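Local coordinates for gram-negative insecticidal protein (Chromobacterium piscinae, PDB 6FBM) that acts as an insecticidal toxin of the MACPF and beta-tripod families and, like many MACPF proteins, probably forms pores in target membranes, at residues L341-P346 with M422-S427; S443-V448 with S504-K509; Q452-W457 with S468-G473. All blocks are in the same frame, centred on the assembly; numbering follows the deposited sequence.

Contact 1 (L341-P346 with M422-S427)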
# COMPACT_ATOMS: atom_id res chain seq x y z
N LEU A 341 8.17 -52.32 72.75
CA LEU A 341 8.26 -51.37 71.64
C LEU A 341 6.88 -50.82 71.39
O LEU A 341 5.93 -51.57 71.26
CB LEU A 341 8.71 -52.06 70.35
CG LEU A 341 8.78 -51.19 69.10
CD1 LEU A 341 9.78 -50.06 69.29
CD2 LEU A 341 9.15 -52.06 67.91
N ALA A 342 6.78 -49.50 71.31
CA ALA A 342 5.61 -48.86 70.77
C ALA A 342 6.09 -47.85 69.71
O ALA A 342 7.17 -47.24 69.83
CB ALA A 342 4.82 -48.19 71.86
N VAL A 343 5.27 -47.71 68.67
CA VAL A 343 5.55 -46.79 67.59
C VAL A 343 4.36 -45.90 67.37
O VAL A 343 3.22 -46.25 67.66
CB VAL A 343 5.92 -47.50 66.28
CG1 VAL A 343 7.26 -48.21 66.43
CG2 VAL A 343 4.82 -48.46 65.82
N PHE A 344 4.65 -44.71 66.86
CA PHE A 344 3.66 -43.68 66.71
C PHE A 344 3.85 -43.00 65.35
O PHE A 344 4.98 -42.66 64.99
CB PHE A 344 3.75 -42.66 67.87
CG PHE A 344 3.42 -43.23 69.22
CD1 PHE A 344 4.33 -44.04 69.90
CD2 PHE A 344 2.22 -42.93 69.82
CE1 PHE A 344 4.02 -44.57 71.13
CE2 PHE A 344 1.90 -43.45 71.08
CZ PHE A 344 2.81 -44.27 71.74
N ASN A 345 2.75 -42.82 64.63
CA ASN A 345 2.70 -42.01 63.43
C ASN A 345 2.26 -40.59 63.77
O ASN A 345 1.40 -40.40 64.62
CB ASN A 345 1.68 -42.57 62.45
CG ASN A 345 2.06 -43.91 61.92
OD1 ASN A 345 3.21 -44.31 61.99
ND2 ASN A 345 1.09 -44.61 61.39
N PRO A 346 2.84 -39.60 63.07
CA PRO A 346 2.33 -38.25 63.16
C PRO A 346 1.13 -38.10 62.24
O PRO A 346 1.10 -38.69 61.17
CB PRO A 346 3.48 -37.40 62.64
CG PRO A 346 4.18 -38.28 61.66
CD PRO A 346 3.96 -39.70 62.12
N MET A 422 7.47 -49.76 61.77
CA MET A 422 7.19 -51.07 62.34
C MET A 422 5.73 -51.37 62.14
O MET A 422 4.90 -50.48 62.25
CB MET A 422 7.47 -51.09 63.84
CG MET A 422 8.91 -50.80 64.20
SD MET A 422 10.10 -51.93 63.51
CE MET A 422 9.60 -53.49 64.21
N MET A 423 5.45 -52.63 61.86
CA MET A 423 4.11 -53.18 61.79
C MET A 423 4.06 -54.29 62.83
O MET A 423 4.74 -55.30 62.68
CB MET A 423 3.81 -53.72 60.39
CG MET A 423 3.82 -52.66 59.29
SD MET A 423 2.56 -51.37 59.46
CE MET A 423 1.07 -52.25 58.99
N LEU A 424 3.27 -54.07 63.88
CA LEU A 424 3.33 -54.87 65.10
C LEU A 424 1.96 -55.48 65.42
O LEU A 424 0.95 -54.77 65.44
CB LEU A 424 3.80 -54.00 66.26
CG LEU A 424 5.15 -53.29 66.09
CD1 LEU A 424 5.37 -52.26 67.19
CD2 LEU A 424 6.32 -54.24 66.06
N ALA A 425 1.95 -56.80 65.62
CA ALA A 425 0.81 -57.56 66.08
C ALA A 425 -0.23 -57.66 64.99
O ALA A 425 -1.42 -57.41 65.21
CB ALA A 425 0.23 -56.97 67.36
N THR A 426 0.24 -58.04 63.80
CA THR A 426 -0.59 -58.05 62.59
C THR A 426 -0.99 -59.47 62.23
O THR A 426 -0.36 -60.43 62.67
CB THR A 426 0.13 -57.38 61.40
OG1 THR A 426 1.41 -57.99 61.14
CG2 THR A 426 0.33 -55.90 61.69
N SER A 427 -2.04 -59.59 61.42
CA SER A 427 -2.47 -60.87 60.87
C SER A 427 -1.93 -60.97 59.43
O SER A 427 -2.54 -60.44 58.48
CB SER A 427 -4.00 -60.98 60.91
OG SER A 427 -4.46 -62.16 60.25
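Leu341 and Val343 pack directly against Met422 and Leu424. Leu341 lies just before strand 342-346 and Val343 lies within it; this is the middle strand of a three-stranded antiparallel sheet. The second pair lies on strand 421-426, which belongs to a separate antiparallel sheet. The contact thus joins two sheets through their side chains, consistent with sheet packing inside the beta-tripod region. The backbones stay apart, with 7.0 Å between the CA atoms of Val343 and Met422.

Leu341 can be followed outward. Its CB lies against the Trp456 indole. Leu341 CG is anti to the backbone N (chi1 177°) and comes 4.1 Å from Leu424 CD1. The CD1 branch goes to Val455 and Leu469 of the neighbouring hairpin. The CD2 branch does the work here. Leu341 CD2 lies 3.9 Å from Met422 CG and equally far from Leu424 CD1. The Met422 chain is bent at chi2 and chi3, and its CE as well as its CG comes near Leu341 CD2, the CE at 4.0 Å. Leu341 crosses both partners at about a right angle.

Val343 splits its two methyls between the same partners. Val343 CG1 meets Met422 CG at 3.8 Å. CG2 meets Leu424 tip to tip.

All four residues are buried. Outside the pair, Met422 packs on Cys406 and Phe483, and Leu424 on Tyr404. Gln357 links the two sides by polar contacts: its OE1 accepts from Met422 N and its NE2 donates to Asn345 OD1. Past Leu424 the chain turns at Ala425, where Ala425 and Thr426 both face Asp403 in a G1 beta bulge. Back at the interface, Val343 CG2 closes on Leu424 CD1 at 4.1 Å.

Contact 2 (S443-V448 with S504-K509)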
# COMPACT_ATOMS: atom_id res chain seq x y z
N SER A 443 19.34 -34.25 47.43
CA SER A 443 19.87 -32.91 47.57
C SER A 443 19.64 -32.26 48.94
O SER A 443 20.47 -31.47 49.39
CB SER A 443 19.27 -32.02 46.48
OG SER A 443 17.85 -32.04 46.53
N LEU A 444 18.53 -32.61 49.60
CA LEU A 444 18.20 -32.07 50.92
C LEU A 444 18.67 -32.95 52.06
O LEU A 444 18.53 -32.57 53.23
CB LEU A 444 16.69 -31.91 51.04
CG LEU A 444 15.97 -31.23 49.88
CD1 LEU A 444 14.53 -30.95 50.31
CD2 LEU A 444 16.68 -29.95 49.49
N CYS A 445 19.25 -34.11 51.75
CA CYS A 445 19.62 -35.07 52.78
C CYS A 445 21.11 -35.30 52.82
O CYS A 445 21.83 -35.03 51.85
CB CYS A 445 18.93 -36.40 52.51
SG CYS A 445 17.15 -36.29 52.35
N ALA A 446 21.54 -35.80 53.98
CA ALA A 446 22.91 -36.26 54.22
C ALA A 446 22.86 -37.75 54.54
O ALA A 446 22.01 -38.18 55.32
CB ALA A 446 23.52 -35.50 55.39
N ASP A 447 23.78 -38.52 53.95
CA ASP A 447 23.93 -39.95 54.27
C ASP A 447 24.07 -40.15 55.77
O ASP A 447 24.63 -39.29 56.47
CB ASP A 447 25.17 -40.54 53.59
CG ASP A 447 25.06 -40.56 52.07
OD1 ASP A 447 23.93 -40.56 51.53
OD2 ASP A 447 26.14 -40.61 51.44
N VAL A 448 23.56 -41.27 56.28
CA VAL A 448 23.65 -41.52 57.72
C VAL A 448 25.13 -41.70 58.10
O VAL A 448 25.87 -42.37 57.40
CB VAL A 448 22.79 -42.71 58.18
CG1 VAL A 448 22.96 -42.98 59.66
CG2 VAL A 448 21.32 -42.43 57.90
N SER A 504 19.67 -45.39 50.50
CA SER A 504 18.31 -45.79 50.88
C SER A 504 17.76 -44.93 52.02
O SER A 504 16.69 -44.36 51.91
CB SER A 504 18.32 -47.25 51.30
OG SER A 504 18.46 -48.08 50.18
N ILE A 505 18.49 -44.88 53.12
CA ILE A 505 18.11 -44.11 54.28
C ILE A 505 19.05 -42.95 54.40
O ILE A 505 20.23 -43.07 54.10
CB ILE A 505 18.17 -44.96 55.58
CG1 ILE A 505 17.14 -46.09 55.54
CG2 ILE A 505 18.00 -44.10 56.83
CD1 ILE A 505 15.72 -45.59 55.74
N ALA A 506 18.51 -41.82 54.85
CA ALA A 506 19.31 -40.63 55.08
C ALA A 506 18.73 -39.79 56.21
O ALA A 506 17.70 -40.14 56.79
CB ALA A 506 19.42 -39.83 53.81
N CYS A 507 19.43 -38.70 56.53
CA CYS A 507 18.94 -37.68 57.45
C CYS A 507 18.78 -36.37 56.70
O CYS A 507 19.53 -36.09 55.77
CB CYS A 507 19.92 -37.48 58.60
SG CYS A 507 20.28 -38.97 59.50
N VAL A 508 17.82 -35.56 57.14
CA VAL A 508 17.45 -34.35 56.44
C VAL A 508 18.22 -33.17 57.02
O VAL A 508 18.21 -32.96 58.23
CB VAL A 508 15.92 -34.12 56.44
CG1 VAL A 508 15.32 -33.93 57.85
CG2 VAL A 508 15.56 -32.98 55.50
N LYS A 509 18.88 -32.42 56.12
CA LYS A 509 19.71 -31.26 56.46
C LYS A 509 18.94 -30.12 57.13
O LYS A 509 17.81 -29.80 56.73
CB LYS A 509 20.36 -30.67 55.20
CG LYS A 509 21.41 -31.53 54.52
CD LYS A 509 21.79 -30.90 53.18
CE LYS A 509 23.18 -31.24 52.71
NZ LYS A 509 23.37 -30.59 51.39
O HOH W 1 22.75 -32.97 49.57
O HOH W 2 21.82 -42.30 51.91
O HOH W 3 23.05 -43.31 54.54
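Ala446 and Cys507 grip each other by two backbone hydrogen bonds. Ala446 N gives to Cys507 O at 2.7 Å, and Cys507 N returns one to Ala446 O at 2.9 Å. A third bond runs from Lys509 N to Leu444 O, also 2.9 Å. Beside the pair, Cys445 CB touches Ala506 CB at 3.7 Å. Val448 and Ile505 lie side by side and meet through their CG2 methyls, while Val448 CG2 also reaches Cys507 SG at 4.0 Å.

These bonds make a short two-stranded antiparallel sheet, tying the 3-10 turn at 443-444 and strand 445-447 to strand 506-508. Cys445 and Val508 form a non-hydrogen-bonded pair with side chains on one face. Ala446 and Cys507 put theirs on the other. Pro472 of strand 468-473 packs on Cys507 and Val448.

The Lys509 chain runs extended beyond CG. Lys509 CB lies 3.3 Å from Leu444 O. Lys509 NZ donates to a water within hydrogen-bonding reach of Ser443 O and Cys445 O. Two more waters donate to Ile505 O. One also donates to Asp447 OD1, and the other accepts from Val448 N. Further out, Ser443 OG bonds to His441 and Glu118, and Leu318 of strand 318-321 packs on both Leu444 and Val508.

Contact 3 (Q452-W457 with S468-G473)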
# COMPACT_ATOMS: atom_id res chain seq x y z
N GLN A 452 22.77 -44.07 66.95
CA GLN A 452 22.89 -43.92 68.42
C GLN A 452 21.54 -44.13 69.10
O GLN A 452 20.53 -44.35 68.44
CB GLN A 452 23.42 -42.52 68.74
CG GLN A 452 24.75 -42.20 68.08
CD GLN A 452 25.22 -40.76 68.33
OE1 GLN A 452 24.55 -39.96 68.99
NE2 GLN A 452 26.37 -40.42 67.76
N ASN A 453 21.54 -44.09 70.44
CA ASN A 453 20.30 -44.13 71.24
C ASN A 453 19.33 -45.20 70.80
O ASN A 453 18.18 -44.91 70.50
CB ASN A 453 19.61 -42.76 71.25
CG ASN A 453 20.51 -41.66 71.78
OD1 ASN A 453 21.20 -41.86 72.80
ND2 ASN A 453 20.54 -40.52 71.09
N ARG A 454 19.82 -46.44 70.76
CA ARG A 454 19.00 -47.59 70.38
C ARG A 454 17.62 -47.50 71.02
O ARG A 454 17.49 -47.19 72.21
CB ARG A 454 19.67 -48.88 70.83
CG ARG A 454 19.00 -50.17 70.33
CD ARG A 454 19.76 -51.38 70.82
NE ARG A 454 19.63 -51.51 72.27
CZ ARG A 454 18.57 -51.99 72.91
NH1 ARG A 454 17.51 -52.42 72.23
NH2 ARG A 454 18.58 -52.05 74.24
N VAL A 455 16.59 -47.73 70.22
CA VAL A 455 15.23 -47.72 70.71
C VAL A 455 14.83 -49.08 71.23
O VAL A 455 14.20 -49.17 72.28
CB VAL A 455 14.25 -47.31 69.60
CG1 VAL A 455 12.80 -47.32 70.11
CG2 VAL A 455 14.62 -45.93 69.04
N TRP A 456 15.20 -50.13 70.49
CA TRP A 456 14.65 -51.48 70.69
C TRP A 456 15.38 -52.50 69.80
O TRP A 456 16.03 -52.13 68.82
CB TRP A 456 13.18 -51.45 70.33
CG TRP A 456 12.40 -52.73 70.46
CD1 TRP A 456 11.76 -53.15 71.57
CD2 TRP A 456 12.13 -53.69 69.44
NE1 TRP A 456 11.10 -54.33 71.32
CE2 TRP A 456 11.31 -54.68 70.01
CE3 TRP A 456 12.49 -53.81 68.10
CZ2 TRP A 456 10.85 -55.79 69.30
CZ3 TRP A 456 12.01 -54.92 67.38
CH2 TRP A 456 11.21 -55.88 67.99
N TRP A 457 15.33 -53.76 70.21
CA TRP A 457 15.72 -54.91 69.39
C TRP A 457 14.79 -56.06 69.74
O TRP A 457 14.09 -56.02 70.75
CB TRP A 457 17.19 -55.35 69.56
CG TRP A 457 17.75 -55.33 70.97
CD1 TRP A 457 17.08 -55.56 72.14
CD2 TRP A 457 19.12 -55.11 71.34
NE1 TRP A 457 17.93 -55.45 73.21
CE2 TRP A 457 19.19 -55.18 72.75
CE3 TRP A 457 20.30 -54.85 70.61
CZ2 TRP A 457 20.39 -55.00 73.45
CZ3 TRP A 457 21.48 -54.66 71.31
CH2 TRP A 457 21.52 -54.73 72.72
N SER A 468 17.55 -54.35 65.21
CA SER A 468 17.69 -53.31 66.22
C SER A 468 17.33 -51.96 65.59
O SER A 468 17.78 -51.65 64.48
CB SER A 468 19.12 -53.26 66.76
OG SER A 468 19.57 -54.53 67.18
N LEU A 469 16.54 -51.16 66.30
CA LEU A 469 16.11 -49.85 65.84
C LEU A 469 17.01 -48.78 66.45
O LEU A 469 17.10 -48.66 67.67
CB LEU A 469 14.65 -49.60 66.21
CG LEU A 469 13.68 -50.72 65.86
CD1 LEU A 469 12.28 -50.27 66.22
CD2 LEU A 469 13.76 -51.13 64.39
N TRP A 470 17.65 -48.01 65.59
CA TRP A 470 18.63 -47.01 65.96
C TRP A 470 18.21 -45.65 65.42
O TRP A 470 17.57 -45.56 64.37
CB TRP A 470 19.99 -47.40 65.38
CG TRP A 470 20.62 -48.59 66.04
CD1 TRP A 470 20.54 -49.90 65.63
CD2 TRP A 470 21.42 -48.60 67.22
NE1 TRP A 470 21.24 -50.71 66.49
CE2 TRP A 470 21.79 -49.93 67.48
CE3 TRP A 470 21.85 -47.60 68.10
CZ2 TRP A 470 22.58 -50.29 68.59
CZ3 TRP A 470 22.66 -47.96 69.20
CH2 TRP A 470 23.01 -49.30 69.42
N GLN A 471 18.65 -44.59 66.10
CA GLN A 471 18.39 -43.21 65.68
C GLN A 471 19.51 -42.77 64.74
O GLN A 471 20.68 -42.72 65.15
CB GLN A 471 18.38 -42.30 66.91
CG GLN A 471 17.98 -40.85 66.66
CD GLN A 471 18.62 -39.83 67.62
OE1 GLN A 471 19.51 -40.14 68.40
NE2 GLN A 471 18.20 -38.61 67.49
N PRO A 472 19.16 -42.43 63.49
CA PRO A 472 20.21 -41.97 62.59
C PRO A 472 20.59 -40.49 62.85
O PRO A 472 19.84 -39.72 63.49
CB PRO A 472 19.57 -42.16 61.23
CG PRO A 472 18.14 -41.84 61.47
CD PRO A 472 17.84 -42.38 62.84
N GLY A 473 21.78 -40.13 62.39
CA GLY A 473 22.28 -38.77 62.53
C GLY A 473 23.39 -38.49 61.51
O GLY A 473 24.04 -39.40 60.97
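Arg454 lays its CB over one face of the Trp470 indole. Arg454 CB is 3.6 Å from the centroid of the Trp470 six-membered ring and 13° off the ring normal, a CH-pi contact. The indole reaches across beneath Arg454. Gln452 O lies at the ring edge, 3.5 Å from Trp470 CE3.

The Arg454 chain starts extended, then bends at chi3 (67°). Its guanidinium ends away from Trp470 and lies over Trp457, with NH1 above one face of that ring, toward the rim. Glu339 forms a salt bridge with Arg454 NH2. Trp457 also takes a cation-pi contact from Lys459.

The two segments form a beta hairpin, and 468-473 is the middle strand of a three-stranded antiparallel sheet. The 454-457 side is only weakly bonded as a strand. Gln452 and Gln471 exchange two backbone bonds. The chain then turns a corner at Asn453. Past it, Val455 N donates to Leu469 O at 2.8 Å, and Leu469 N to Trp456 O at 2.7 Å.

At the corner, Asn453 and Gln471 point the same way. Asn453 ND2 donates to Gln471 OE1 at 2.9 Å, close to its own amide plane. Gln471 NE2 gives to Ser480 O, so both ends of that amide have a partner. The Trp456 indole edge at CE3 lies 4.0 Å from Leu469 CG. Ser468 OG comes to the edge of Trp457, 3.5 Å from its CE3, and hydrogen-bonds to Asn488 O.

Backbone bonds pair the strands on both sides of the corner. Among the side chains, an amide pair sits at Asn453, while indoles and aliphatic carbons pack around Arg454, Trp456 and Trp470. The Arg454 charge is probably balanced by Glu339 and eased by the adjacent indole face.

All three contacts lie in the C-terminal part of the chain, within the range assigned to the Vps62 family. Contact 1 closes before contact 2 opens. Contact 3 falls between the two segments of contact 2, and strand 450-457 follows strand 445-447 in the chain. Contact 3 is central: its centre is about 16 Å from those of contacts 1 and 2, whose centres are about 24 Å apart and which do not touch. Its hairpin meets contact 1 through Met422 and Leu469, and contact 2 through Gly473 and Cys507. Separate small antiparallel sheets are thus packed into one body, consistent with a beta-tripod domain beside the MACPF region.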